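Local coordinates for protein L-iditol 2-dehydrogenase (Clostridium scindens, PDB 4OH1) that binds zinc and probably catalyses the NAD+-dependent oxidation of L-iditol or related polyols, as a member of the zinc-containing alcohol dehydrogenase family, at residues V7-D12 with M18-M23; G239-C244 with Y289-H294; Q260-A263 with D267-Y270; K323-T328 with F334-S339. All coordinates share one frame; numbering follows the deposited sequence. Where two conformers were deposited one is given.

Contact 1 (V7-D12 with M18-M23); sequences VTSIRD and MGTVDM
T8 and T20 meet through their hydroxyls in the middle of a four-membered polar row, OG1 to OG1 2.6 Å, with the side chains crossing at about a right angle. At one end of the row T8 OG1 donates to the carboxylate of D22, a bond to OD2 modelled at 2.5 Å, so short that its exact length is doubtful. At the other end S9 OG lies 2.7 Å from T20 OG1, a hydrogen bond in which either hydroxyl could give the proton. T20 OG1 therefore sits between two hydroxyls, which it reaches because chi1 of 57° turns it back between its own N and carbonyl carbon.

Two backbone bonds hold the row in place: T8 N to T20 O, 3.0 Å, and T20 N to S9 O, 2.9 Å. Strands 2-9 and 20-26 form a beta hairpin here, and the worked example it offers is the beta bulge. V7 pairs with V21, yet S9 pairs with T20, so T8 is the extra residue. Its near-helical psi of -27° lets T8 and S9 both serve T20.

V7 and V21 point to the opposite face of the sheet, where F72 and helix 48-54 cover them. Past the strand end, G19 CA packs against S9 O. The selenium-labelled M18 bends until its methyl CE lies over one face of the R11 guanidinium, 3.7 Å from NH2 and offset toward the rim. The extended R11 chain runs alongside it, and its NH1 is hydrogen-bonded to T54 O.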
loop_
_atom_site.group_PDB
_atom_site.type_symbol
_atom_site.label_atom_id
_atom_site.label_comp_id
_atom_site.label_asym_id
_atom_site.label_seq_id
_atom_site.Cartn_x
_atom_site.Cartn_y
_atom_site.Cartn_z
ATOM N N VAL A 7 36.012 6.175 21.525
ATOM C CA VAL A 7 36.812 5.916 20.351
ATOM C C VAL A 7 37.939 6.909 20.482
ATOM O O VAL A 7 37.669 8.110 20.481
ATOM C CB VAL A 7 36.025 6.208 19.063
ATOM C CG1 VAL A 7 36.923 6.079 17.833
ATOM C CG2 VAL A 7 34.869 5.252 18.942
ATOM N N THR A 8 39.176 6.412 20.633
ATOM C CA THR A 8 40.377 7.249 20.804
ATOM C C THR A 8 41.194 7.490 19.514
ATOM O O THR A 8 41.850 8.510 19.394
ATOM C CB THR A 8 41.288 6.699 21.938
ATOM O OG1 THR A 8 41.482 5.288 21.784
ATOM C CG2 THR A 8 40.641 6.959 23.314
ATOM N N SER A 9 41.135 6.571 18.553
ATOM C CA SER A 9 41.647 6.820 17.206
ATOM C C SER A 9 40.821 6.075 16.178
ATOM O O SER A 9 40.175 5.086 16.507
ATOM C CB SER A 9 43.083 6.334 17.118
ATOM O OG SER A 9 43.113 4.914 17.156
ATOM N N ILE A 10 40.864 6.531 14.929
ATOM C CA ILE A 10 40.200 5.835 13.799
ATOM C C ILE A 10 41.246 5.343 12.807
ATOM O O ILE A 10 42.434 5.631 12.976
ATOM C CB ILE A 10 39.218 6.754 13.029
ATOM C CG1 ILE A 10 39.873 8.130 12.810
ATOM C CG2 ILE A 10 37.870 6.877 13.779
ATOM C CD1 ILE A 10 39.371 8.858 11.593
ATOM N N ARG A 11 40.814 4.624 11.764
ATOM C CA ARG A 11 41.780 4.070 10.805
ATOM C C ARG A 11 42.653 5.168 10.186
ATOM O O ARG A 11 42.107 6.092 9.565
ATOM C CB ARG A 11 41.088 3.284 9.686
ATOM C CG ARG A 11 42.110 2.614 8.743
ATOM C CD ARG A 11 41.502 1.476 7.939
ATOM N NE ARG A 11 42.534 0.679 7.282
ATOM C CZ ARG A 11 42.300 -0.361 6.488
ATOM N NH1 ARG A 11 41.062 -0.738 6.219
ATOM N NH2 ARG A 11 43.319 -1.027 5.954
ATOM N N ASP A 12 43.978 5.055 10.385
ATOM C CA ASP A 12 45.005 5.947 9.791
ATOM C C ASP A 12 45.590 5.236 8.543
ATOM O O ASP A 12 46.461 4.371 8.661
ATOM C CB ASP A 12 46.108 6.282 10.840
ATOM C CG ASP A 12 47.161 7.314 10.343
ATOM O OD1 ASP A 12 47.075 7.803 9.196
ATOM O OD2 ASP A 12 48.099 7.635 11.121
HETATM N N MSE A 18 45.102 0.708 12.795
HETATM C CA MSE A 18 43.662 0.590 13.032
HETATM C C MSE A 18 43.186 1.536 14.143
HETATM O O MSE A 18 43.984 2.092 14.905
HETATM C CB MSE A 18 43.304 -0.858 13.394
HETATM C CG MSE A 18 43.644 -1.856 12.310
HETATM SE SE MSE A 18 42.693 -1.454 10.648
HETATM C CE MSE A 18 44.054 -2.124 9.367
ATOM N N GLY A 19 41.866 1.700 14.232
ATOM C CA GLY A 19 41.254 2.519 15.283
ATOM C C GLY A 19 41.362 1.874 16.655
ATOM O O GLY A 19 41.509 0.659 16.749
ATOM N N THR A 20 41.267 2.685 17.706
ATOM C CA THR A 20 41.321 2.194 19.095
ATOM C C THR A 20 40.119 2.579 20.005
ATOM O O THR A 20 39.419 3.578 19.789
ATOM C CB THR A 20 42.594 2.711 19.757
ATOM O OG1 THR A 20 42.596 4.143 19.688
ATOM C CG2 THR A 20 43.793 2.178 19.013
ATOM N N VAL A 21 39.865 1.751 21.012
ATOM C CA VAL A 21 38.790 1.998 21.973
ATOM C C VAL A 21 39.365 1.905 23.357
ATOM O O VAL A 21 40.022 0.909 23.697
ATOM C CB VAL A 21 37.671 0.970 21.841
ATOM C CG1 VAL A 21 36.699 1.124 22.967
ATOM C CG2 VAL A 21 36.917 1.188 20.514
ATOM N N ASP A 22 39.096 2.911 24.168
ATOM C CA ASP A 22 39.702 2.900 25.484
ATOM C C ASP A 22 38.755 3.366 26.526
ATOM O O ASP A 22 37.949 4.224 26.273
ATOM C CB ASP A 22 40.926 3.788 25.504
ATOM C CG ASP A 22 42.014 3.285 24.624
ATOM O OD1 ASP A 22 42.530 2.206 24.943
ATOM O OD2 ASP A 22 42.425 4.038 23.708
HETATM N N MSE A 23 38.873 2.798 27.707
HETATM C CA MSE A 23 38.048 3.251 28.811
HETATM C C MSE A 23 38.624 4.510 29.427
HETATM O O MSE A 23 39.824 4.578 29.654
HETATM C CB MSE A 23 37.978 2.193 29.885
HETATM C CG MSE A 23 37.017 2.568 30.961
HETATM SE SE MSE A 23 37.100 1.213 32.360
HETATM C CE MSE A 23 36.006 -0.226 31.614
#

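Contact 2 (G239-C244 with Y289-H294); sequences GGRYDC and YWDQKH. With EDO (1,2-ethanediol), chain F.
R241 NH1 is gripped from several directions: by the carboxylate of D291, by a water molecule and, weakly, by the carbonyl oxygen of L262. The D291 link is a salt bridge, NH1 to OD2 3.1 Å, and its N-H points almost straight at the oxygen (164°). OD2 lies close to the guanidinium plane, at its edge, but is itself approached from above the carboxylate plane. The two flat groups are turned 49° apart, so this is a bond through one nitrogen and not a two-pronged pairing; NH2 stays 3.7 Å from OD2. A bend at chi3 (-84°) brings the guanidinium to this position.

The water accepts from R241 NH1 at 2.7 Å and from K293 NZ at 2.8 Å. It thus stands between two cations, with R241 NH1 and K293 NZ only 4.2 Å apart. K293 is held mainly by L259 O and a salt bridge to D287, and with D291 close by the like charges are probably well compensated. D291 also has a long, weak ion pair with R264.

Beside the backbone of R241, a 1,2-ethanediol probably left from crystallisation places O1 3.1 Å from D243 OD1 and within reach of R241 O, while also bonding to E110 of the second subunit. G239 closes helix 230-238 with a Schellman motif, and Q292, with positive phi, follows the end of helix 284-290. The bridge joins the loops leading into strands 242-247 and 294-297 of the parallel Rossmann-type sheet; the latter strand, outermost within this chain, carries the sheet into the second subunit by antiparallel pairing.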
loop_
_atom_site.group_PDB
_atom_site.type_symbol
_atom_site.label_atom_id
_atom_site.label_comp_id
_atom_site.label_asym_id
_atom_site.label_seq_id
_atom_site.Cartn_x
_atom_site.Cartn_y
_atom_site.Cartn_z
ATOM N N GLY A 239 14.236 -21.895 -8.118
ATOM C CA GLY A 239 13.297 -22.027 -9.202
ATOM C C GLY A 239 13.056 -20.726 -9.935
ATOM O O GLY A 239 11.995 -20.528 -10.496
ATOM N N GLY A 240 14.050 -19.850 -9.977
ATOM C CA GLY A 240 13.837 -18.558 -10.566
ATOM C C GLY A 240 14.534 -17.479 -9.782
ATOM O O GLY A 240 15.218 -17.728 -8.782
ATOM N N ARG A 241 14.417 -16.273 -10.291
ATOM C CA ARG A 241 15.098 -15.165 -9.686
ATOM C C ARG A 241 14.372 -14.768 -8.370
ATOM O O ARG A 241 13.278 -15.259 -8.094
ATOM C CB ARG A 241 15.223 -14.041 -10.688
ATOM C CG ARG A 241 16.283 -14.329 -11.694
ATOM C CD ARG A 241 16.652 -13.129 -12.487
ATOM N NE ARG A 241 15.720 -12.996 -13.575
ATOM C CZ ARG A 241 15.451 -11.858 -14.218
ATOM N NH1 ARG A 241 15.964 -10.691 -13.843
ATOM N NH2 ARG A 241 14.602 -11.889 -15.220
ATOM N N TYR A 242 15.035 -13.951 -7.555
ATOM C CA TYR A 242 14.576 -13.647 -6.223
ATOM C C TYR A 242 13.635 -12.460 -6.124
ATOM O O TYR A 242 13.906 -11.401 -6.661
ATOM C CB TYR A 242 15.774 -13.496 -5.288
ATOM C CG TYR A 242 16.442 -14.811 -5.023
ATOM C CD1 TYR A 242 17.310 -15.366 -5.954
ATOM C CD2 TYR A 242 16.222 -15.502 -3.863
ATOM C CE1 TYR A 242 17.884 -16.598 -5.744
ATOM C CE2 TYR A 242 16.827 -16.762 -3.629
ATOM C CZ TYR A 242 17.629 -17.294 -4.573
ATOM O OH TYR A 242 18.256 -18.505 -4.363
ATOM N N ASP A 243 12.533 -12.620 -5.403
ATOM C CA ASP A 243 11.587 -11.483 -5.279
ATOM C C ASP A 243 12.109 -10.325 -4.410
ATOM O O ASP A 243 11.775 -9.178 -4.647
ATOM C CB ASP A 243 10.229 -11.929 -4.774
ATOM C CG ASP A 243 9.665 -13.100 -5.583
ATOM O OD1 ASP A 243 9.497 -13.011 -6.808
ATOM O OD2 ASP A 243 9.413 -14.128 -4.969
ATOM N N CYS A 244 12.964 -10.650 -3.452
ATOM C CA CYS A 244 13.420 -9.742 -2.450
ATOM C C CYS A 244 14.926 -9.923 -2.358
ATOM O O CYS A 244 15.389 -11.035 -2.213
ATOM C CB CYS A 244 12.802 -10.104 -1.107
ATOM S SG CYS A 244 10.980 -10.200 -1.126
ATOM N N TYR A 289 13.608 -0.881 -17.634
ATOM C CA TYR A 289 12.586 -0.970 -18.645
ATOM C C TYR A 289 12.091 -2.432 -18.832
ATOM O O TYR A 289 10.911 -2.667 -18.647
ATOM C CB TYR A 289 13.048 -0.348 -19.948
ATOM C CG TYR A 289 12.083 -0.624 -21.056
ATOM C CD1 TYR A 289 10.871 0.055 -21.136
ATOM C CD2 TYR A 289 12.353 -1.612 -21.988
ATOM C CE1 TYR A 289 10.005 -0.211 -22.121
ATOM C CE2 TYR A 289 11.487 -1.892 -22.983
ATOM C CZ TYR A 289 10.318 -1.201 -23.048
ATOM O OH TYR A 289 9.471 -1.512 -24.066
ATOM N N TRP A 290 12.959 -3.400 -19.126
ATOM C CA TRP A 290 12.466 -4.760 -19.421
ATOM C C TRP A 290 12.076 -5.465 -18.147
ATOM O O TRP A 290 11.010 -6.036 -18.097
ATOM C CB TRP A 290 13.387 -5.648 -20.322
ATOM C CG TRP A 290 12.671 -6.969 -20.674
ATOM C CD1 TRP A 290 12.904 -8.182 -20.129
ATOM C CD2 TRP A 290 11.551 -7.143 -21.560
ATOM N NE1 TRP A 290 12.034 -9.106 -20.623
ATOM C CE2 TRP A 290 11.196 -8.495 -21.514
ATOM C CE3 TRP A 290 10.838 -6.290 -22.407
ATOM C CZ2 TRP A 290 10.150 -9.010 -22.253
ATOM C CZ3 TRP A 290 9.813 -6.806 -23.148
ATOM C CH2 TRP A 290 9.475 -8.147 -23.065
ATOM N N ASP A 291 12.891 -5.384 -17.098
ATOM C CA ASP A 291 12.642 -6.151 -15.874
ATOM C C ASP A 291 11.798 -5.494 -14.753
ATOM O O ASP A 291 11.387 -6.161 -13.800
ATOM C CB ASP A 291 13.979 -6.704 -15.328
ATOM C CG ASP A 291 14.450 -7.927 -16.113
ATOM O OD1 ASP A 291 13.703 -8.409 -17.006
ATOM O OD2 ASP A 291 15.554 -8.393 -15.819
ATOM N N GLN A 292 11.518 -4.205 -14.870
ATOM C CA GLN A 292 10.681 -3.565 -13.932
ATOM C C GLN A 292 11.203 -3.769 -12.478
ATOM O O GLN A 292 10.451 -4.037 -11.560
ATOM C CB GLN A 292 9.230 -4.074 -14.120
ATOM C CG GLN A 292 8.226 -3.106 -13.473
ATOM C CD GLN A 292 6.776 -3.355 -13.814
ATOM O OE1 GLN A 292 6.264 -2.872 -14.830
ATOM N NE2 GLN A 292 6.092 -4.107 -12.944
ATOM N N LYS A 293 12.504 -3.652 -12.288
ATOM C CA LYS A 293 13.075 -3.801 -10.965
ATOM C C LYS A 293 12.818 -2.562 -10.088
ATOM O O LYS A 293 12.501 -1.494 -10.577
ATOM C CB LYS A 293 14.551 -4.154 -11.032
ATOM C CG LYS A 293 14.838 -5.530 -11.622
ATOM C CD LYS A 293 16.316 -5.674 -11.933
ATOM C CE LYS A 293 16.616 -7.089 -12.441
ATOM N NZ LYS A 293 18.075 -7.255 -12.544
ATOM N N HIS A 294 12.809 -2.773 -8.777
ATOM C CA HIS A 294 12.635 -1.687 -7.820
ATOM C C HIS A 294 13.864 -1.735 -6.935
ATOM O O HIS A 294 14.158 -2.786 -6.329
ATOM C CB HIS A 294 11.356 -1.822 -6.992
ATOM C CG HIS A 294 10.154 -2.169 -7.798
ATOM N ND1 HIS A 294 9.417 -1.233 -8.463
ATOM C CD2 HIS A 294 9.576 -3.359 -8.067
ATOM C CE1 HIS A 294 8.448 -1.830 -9.137
ATOM N NE2 HIS A 294 8.531 -3.119 -8.918
HETATM C C1 EDO F . 9.537 -15.514 -9.903
HETATM O O1 EDO F . 10.066 -15.464 -8.574
HETATM C C2 EDO F . 8.475 -16.602 -9.964
HETATM O O2 EDO F . 7.422 -16.349 -9.003
HETATM O O HOH W 1 18.366 -9.993 -12.896
#

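Contact 3 (Q260-A263 with D267-Y270)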
loop_
_atom_site.group_PDB
_atom_site.type_symbol
_atom_site.label_atom_id
_atom_site.label_comp_id
_atom_site.label_asym_id
_atom_site.label_seq_id
_atom_site.Cartn_x
_atom_site.Cartn_y
_atom_site.Cartn_z
ATOM N N GLN A 260 21.565 -8.577 -9.986
ATOM C CA GLN A 260 21.444 -9.641 -10.976
ATOM C C GLN A 260 20.487 -10.755 -10.612
ATOM O O GLN A 260 19.831 -11.306 -11.464
ATOM C CB GLN A 260 22.800 -10.252 -11.227
ATOM C CG GLN A 260 23.698 -9.311 -11.950
ATOM C CD GLN A 260 24.992 -9.969 -12.346
ATOM O OE1 GLN A 260 25.541 -10.817 -11.613
ATOM N NE2 GLN A 260 25.493 -9.591 -13.529
ATOM N N LEU A 261 20.457 -11.072 -9.325
ATOM C CA LEU A 261 19.556 -12.065 -8.722
ATOM C C LEU A 261 18.107 -11.648 -8.662
ATOM O O LEU A 261 17.206 -12.465 -8.560
ATOM C CB LEU A 261 19.992 -12.354 -7.279
ATOM C CG LEU A 261 21.295 -13.098 -7.088
ATOM C CD1 LEU A 261 21.692 -13.005 -5.638
ATOM C CD2 LEU A 261 21.211 -14.529 -7.525
ATOM N N LEU A 262 17.871 -10.371 -8.751
ATOM C CA LEU A 262 16.568 -9.847 -8.550
ATOM C C LEU A 262 15.580 -10.214 -9.697
ATOM O O LEU A 262 15.849 -10.013 -10.859
ATOM C CB LEU A 262 16.691 -8.313 -8.386
ATOM C CG LEU A 262 15.384 -7.680 -7.851
ATOM C CD1 LEU A 262 15.091 -8.067 -6.435
ATOM C CD2 LEU A 262 15.517 -6.161 -7.974
ATOM N N ALA A 263 14.436 -10.760 -9.333
ATOM C CA ALA A 263 13.377 -11.090 -10.294
ATOM C C ALA A 263 12.742 -9.875 -10.914
ATOM O O ALA A 263 12.880 -8.758 -10.417
ATOM C CB ALA A 263 12.322 -11.889 -9.614
ATOM N N ASP A 267 12.128 -6.448 -5.486
ATOM C CA ASP A 267 12.539 -5.318 -4.653
ATOM C C ASP A 267 13.872 -5.607 -4.052
ATOM O O ASP A 267 14.050 -6.587 -3.303
ATOM C CB ASP A 267 11.559 -5.025 -3.533
ATOM C CG ASP A 267 10.235 -4.569 -4.038
ATOM O OD1 ASP A 267 10.098 -3.348 -4.231
ATOM O OD2 ASP A 267 9.332 -5.424 -4.231
ATOM N N ALA A 268 14.818 -4.758 -4.386
ATOM C CA ALA A 268 16.177 -4.815 -3.773
ATOM C C ALA A 268 16.391 -3.633 -2.826
ATOM O O ALA A 268 16.164 -2.470 -3.221
ATOM C CB ALA A 268 17.232 -4.783 -4.836
ATOM N N VAL A 269 16.930 -3.938 -1.640
ATOM C CA VAL A 269 17.150 -2.953 -0.595
ATOM C C VAL A 269 18.634 -2.941 -0.205
ATOM O O VAL A 269 19.207 -3.959 0.205
ATOM C CB VAL A 269 16.327 -3.245 0.643
ATOM C CG1 VAL A 269 16.493 -2.144 1.640
ATOM C CG2 VAL A 269 14.847 -3.302 0.285
ATOM N N TYR A 270 19.213 -1.750 -0.335
ATOM C CA TYR A 270 20.603 -1.475 -0.038
ATOM C C TYR A 270 20.640 -0.661 1.223
ATOM O O TYR A 270 20.391 0.524 1.216
ATOM C CB TYR A 270 21.249 -0.748 -1.234
ATOM C CG TYR A 270 21.305 -1.631 -2.451
ATOM C CD1 TYR A 270 22.350 -2.516 -2.663
ATOM C CD2 TYR A 270 20.278 -1.625 -3.376
ATOM C CE1 TYR A 270 22.387 -3.362 -3.803
ATOM C CE2 TYR A 270 20.296 -2.459 -4.488
ATOM C CZ TYR A 270 21.362 -3.309 -4.708
ATOM O OH TYR A 270 21.317 -4.141 -5.793
#
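L262 packs against D267 and A268 where a helix hands over to the next strand of the Rossmann-type sheet. This is the return leg of a beta-alpha-beta crossover: strand 242-247 leads into helix 252-261, and strand 266-270 comes back parallel to and beside the first. The case illustrates how one leucine can plug the corner of such a unit without any hydrogen bond between the two segments.

Q260 and L261 form the end of the helix, and the backbone of L261 already bonds to Y242. L262 is the first residue to leave helical angles. Its bond from CA to CB points at strand 266-270, and CG lies opposite the backbone N (chi1 -167°), which carries the branched end toward A268, whose CA is 6.9 Å from the CA of L262. The leucine is also flanked by V245 and by K293. A263 continues the backbone bonding to Y242.

The two methyls of L262 divide the work. CD2 meets the methyl of A268, CB 3.8 Å away, an apolar touch in the buried layer. D267 turns its own side chain away, and OD1 bonds to H296, so it offers L262 its backbone alone. There the CD1 methyl of L262 rests against the backbone of D267, 3.5 Å from its N and 3.6 Å from its O.

Contact 4 (K323-T328 with F334-S339); sequences KEHTLT and FEDLYS
H325 and D336 reach one another because each sets its CG opposite the carbonyl carbon, with chi1 of -65° and -72°, although the CA atoms of H325 and D336 are 9.9 Å apart. K323, two residues before H325 on the same face of the strand, adds a bend at chi2 that curls its chain past the same carboxylate. The H325 and K323 side chains converge on one atom, D336 OD2.

The histidine makes the strong bond: NE2 donates to OD2 at 2.7 Å with an angle of 155°. The oxygen sits at the ring edge, nearly in the ring plane, while the nitrogen approaches from above the carboxylate plane. The lysine comes across D336 with its aliphatic part, CD 3.4 Å from OD2, and its NZ is 3.9 Å from OD2, a long salt bridge.

Strand 321-326, helix 330-338 and strand 344-348 form a beta-alpha-beta unit, and this cluster ties the first strand to the helix of that unit; I345 of the second strand, 344-348, touches both K323 and D336. The hydroxyl of S339 turns back to D336 O, OG to O 2.7 Å, and also bonds to K341 N.

A carboxylate so close to NE2 would tend to raise the basicity of H325, whereas the neighbouring lysine should keep D336 ionised; with the cluster at the surface, both effects are likely to be moderate.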
loop_
_atom_site.group_PDB
_atom_site.type_symbol
_atom_site.label_atom_id
_atom_site.label_comp_id
_atom_site.label_asym_id
_atom_site.label_seq_id
_atom_site.Cartn_x
_atom_site.Cartn_y
_atom_site.Cartn_z
ATOM N N LYS A 323 28.915 -13.903 21.456
ATOM C CA LYS A 323 29.906 -13.639 22.503
ATOM C C LYS A 323 29.343 -12.640 23.472
ATOM O O LYS A 323 28.752 -11.666 23.042
ATOM C CB LYS A 323 31.143 -12.953 21.911
ATOM C CG LYS A 323 32.102 -13.851 21.272
ATOM C CD LYS A 323 32.976 -14.486 22.315
ATOM C CE LYS A 323 33.896 -15.478 21.666
ATOM N NZ LYS A 323 34.742 -15.968 22.757
ATOM N N GLU A 324 29.606 -12.851 24.758
ATOM C CA GLU A 324 29.299 -11.889 25.789
ATOM C C GLU A 324 30.568 -11.655 26.573
ATOM O O GLU A 324 31.220 -12.608 26.966
ATOM C CB GLU A 324 28.239 -12.450 26.722
ATOM C CG GLU A 324 28.017 -11.612 28.005
ATOM C CD GLU A 324 26.904 -12.183 28.913
ATOM O OE1 GLU A 324 26.211 -13.107 28.450
ATOM O OE2 GLU A 324 26.740 -11.726 30.079
ATOM N N HIS A 325 30.920 -10.390 26.801
ATOM C CA HIS A 325 32.012 -10.023 27.686
ATOM C C HIS A 325 31.541 -9.020 28.742
ATOM O O HIS A 325 30.526 -8.372 28.564
ATOM C CB HIS A 325 33.124 -9.370 26.891
ATOM C CG HIS A 325 33.795 -10.274 25.910
ATOM N ND1 HIS A 325 34.789 -11.155 26.266
ATOM C CD2 HIS A 325 33.642 -10.403 24.572
ATOM C CE1 HIS A 325 35.220 -11.788 25.191
ATOM N NE2 HIS A 325 34.541 -11.349 24.151
ATOM N N THR A 326 32.309 -8.878 29.825
ATOM C CA THR A 326 32.071 -7.853 30.836
ATOM C C THR A 326 32.701 -6.554 30.384
ATOM O O THR A 326 33.664 -6.552 29.600
ATOM C CB THR A 326 32.701 -8.234 32.150
ATOM O OG1 THR A 326 34.097 -8.442 31.928
ATOM C CG2 THR A 326 32.093 -9.537 32.708
ATOM N N LEU A 327 32.146 -5.429 30.842
ATOM C CA LEU A 327 32.784 -4.159 30.556
ATOM C C LEU A 327 34.241 -4.192 30.982
ATOM O O LEU A 327 35.103 -3.680 30.309
ATOM C CB LEU A 327 32.038 -3.027 31.219
ATOM C CG LEU A 327 32.625 -1.639 31.035
ATOM C CD1 LEU A 327 32.940 -1.354 29.552
ATOM C CD2 LEU A 327 31.667 -0.556 31.591
ATOM N N THR A 328 34.528 -4.836 32.098
ATOM C CA THR A 328 35.906 -4.922 32.558
ATOM C C THR A 328 36.789 -5.494 31.471
ATOM O O THR A 328 37.927 -5.061 31.300
ATOM C CB THR A 328 35.996 -5.815 33.812
ATOM O OG1 THR A 328 35.146 -5.273 34.815
ATOM C CG2 THR A 328 37.385 -5.862 34.355
ATOM N N PHE A 334 36.488 -6.024 21.931
ATOM C CA PHE A 334 36.858 -5.331 20.715
ATOM C C PHE A 334 37.867 -6.164 19.877
ATOM O O PHE A 334 37.810 -6.127 18.649
ATOM C CB PHE A 334 37.250 -3.880 21.022
ATOM C CG PHE A 334 36.054 -3.030 21.250
ATOM C CD1 PHE A 334 35.364 -2.507 20.180
ATOM C CD2 PHE A 334 35.543 -2.872 22.495
ATOM C CE1 PHE A 334 34.216 -1.800 20.348
ATOM C CE2 PHE A 334 34.379 -2.158 22.695
ATOM C CZ PHE A 334 33.708 -1.622 21.617
ATOM N N GLU A 335 38.729 -6.964 20.503
ATOM C CA GLU A 335 39.523 -7.911 19.694
ATOM C C GLU A 335 38.574 -8.839 18.920
ATOM O O GLU A 335 38.721 -9.017 17.706
ATOM C CB GLU A 335 40.463 -8.742 20.538
ATOM C CG GLU A 335 41.610 -7.985 21.145
ATOM C CD GLU A 335 42.410 -8.870 22.150
ATOM O OE1 GLU A 335 42.397 -10.119 21.969
ATOM O OE2 GLU A 335 43.027 -8.334 23.122
ATOM N N ASP A 336 37.578 -9.394 19.612
ATOM C CA ASP A 336 36.596 -10.266 18.961
ATOM C C ASP A 336 35.884 -9.551 17.848
ATOM O O ASP A 336 35.717 -10.094 16.791
ATOM C CB ASP A 336 35.603 -10.813 19.961
ATOM C CG ASP A 336 36.210 -11.833 20.852
ATOM O OD1 ASP A 336 37.364 -12.184 20.600
ATOM O OD2 ASP A 336 35.573 -12.277 21.822
ATOM N N LEU A 337 35.517 -8.308 18.058
ATOM C CA LEU A 337 34.904 -7.528 17.015
ATOM C C LEU A 337 35.803 -7.435 15.787
ATOM O O LEU A 337 35.354 -7.701 14.664
ATOM C CB LEU A 337 34.632 -6.124 17.506
ATOM C CG LEU A 337 33.925 -5.257 16.469
ATOM C CD1 LEU A 337 32.489 -5.712 16.347
ATOM C CD2 LEU A 337 33.973 -3.796 16.835
ATOM N N TYR A 338 37.058 -7.026 16.001
ATOM C CA TYR A 338 37.975 -6.787 14.890
ATOM C C TYR A 338 38.262 -8.094 14.183
ATOM O O TYR A 338 38.558 -8.061 13.030
ATOM C CB TYR A 338 39.310 -6.110 15.291
ATOM C CG TYR A 338 39.201 -4.777 16.042
ATOM C CD1 TYR A 338 38.256 -3.809 15.693
ATOM C CD2 TYR A 338 40.054 -4.501 17.115
ATOM C CE1 TYR A 338 38.167 -2.619 16.392
ATOM C CE2 TYR A 338 39.964 -3.337 17.814
ATOM C CZ TYR A 338 39.031 -2.399 17.452
ATOM O OH TYR A 338 38.977 -1.246 18.182
ATOM N N SER A 339 38.152 -9.239 14.854
ATOM C CA SER A 339 38.304 -10.519 14.175
ATOM C C SER A 339 37.241 -10.741 13.096
ATOM O O SER A 339 37.408 -11.583 12.235
ATOM C CB SER A 339 38.273 -11.691 15.169
ATOM O OG SER A 339 36.938 -12.094 15.439
#

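From the N terminus, contact 1 closes first, folding strands 2-9 and 20-26 into a hairpin. Far along the chain contact 2 opens at 239-244 and closes at 289-294, and contact 3 is nested inside that loop. The two touch directly: the backbone of Y242 meets L261 and A263, tying neighbouring parts of the Rossmann-type sheet together. Contact 4 follows in series, within the beta-alpha-beta unit near the C terminus, yet it returns to contact 1 in space, with V21 against F334 and Y338, and M23 against L327. Contacts 1 and 2 lie on opposite sides of the chain's centre, their centres about 42 Å apart.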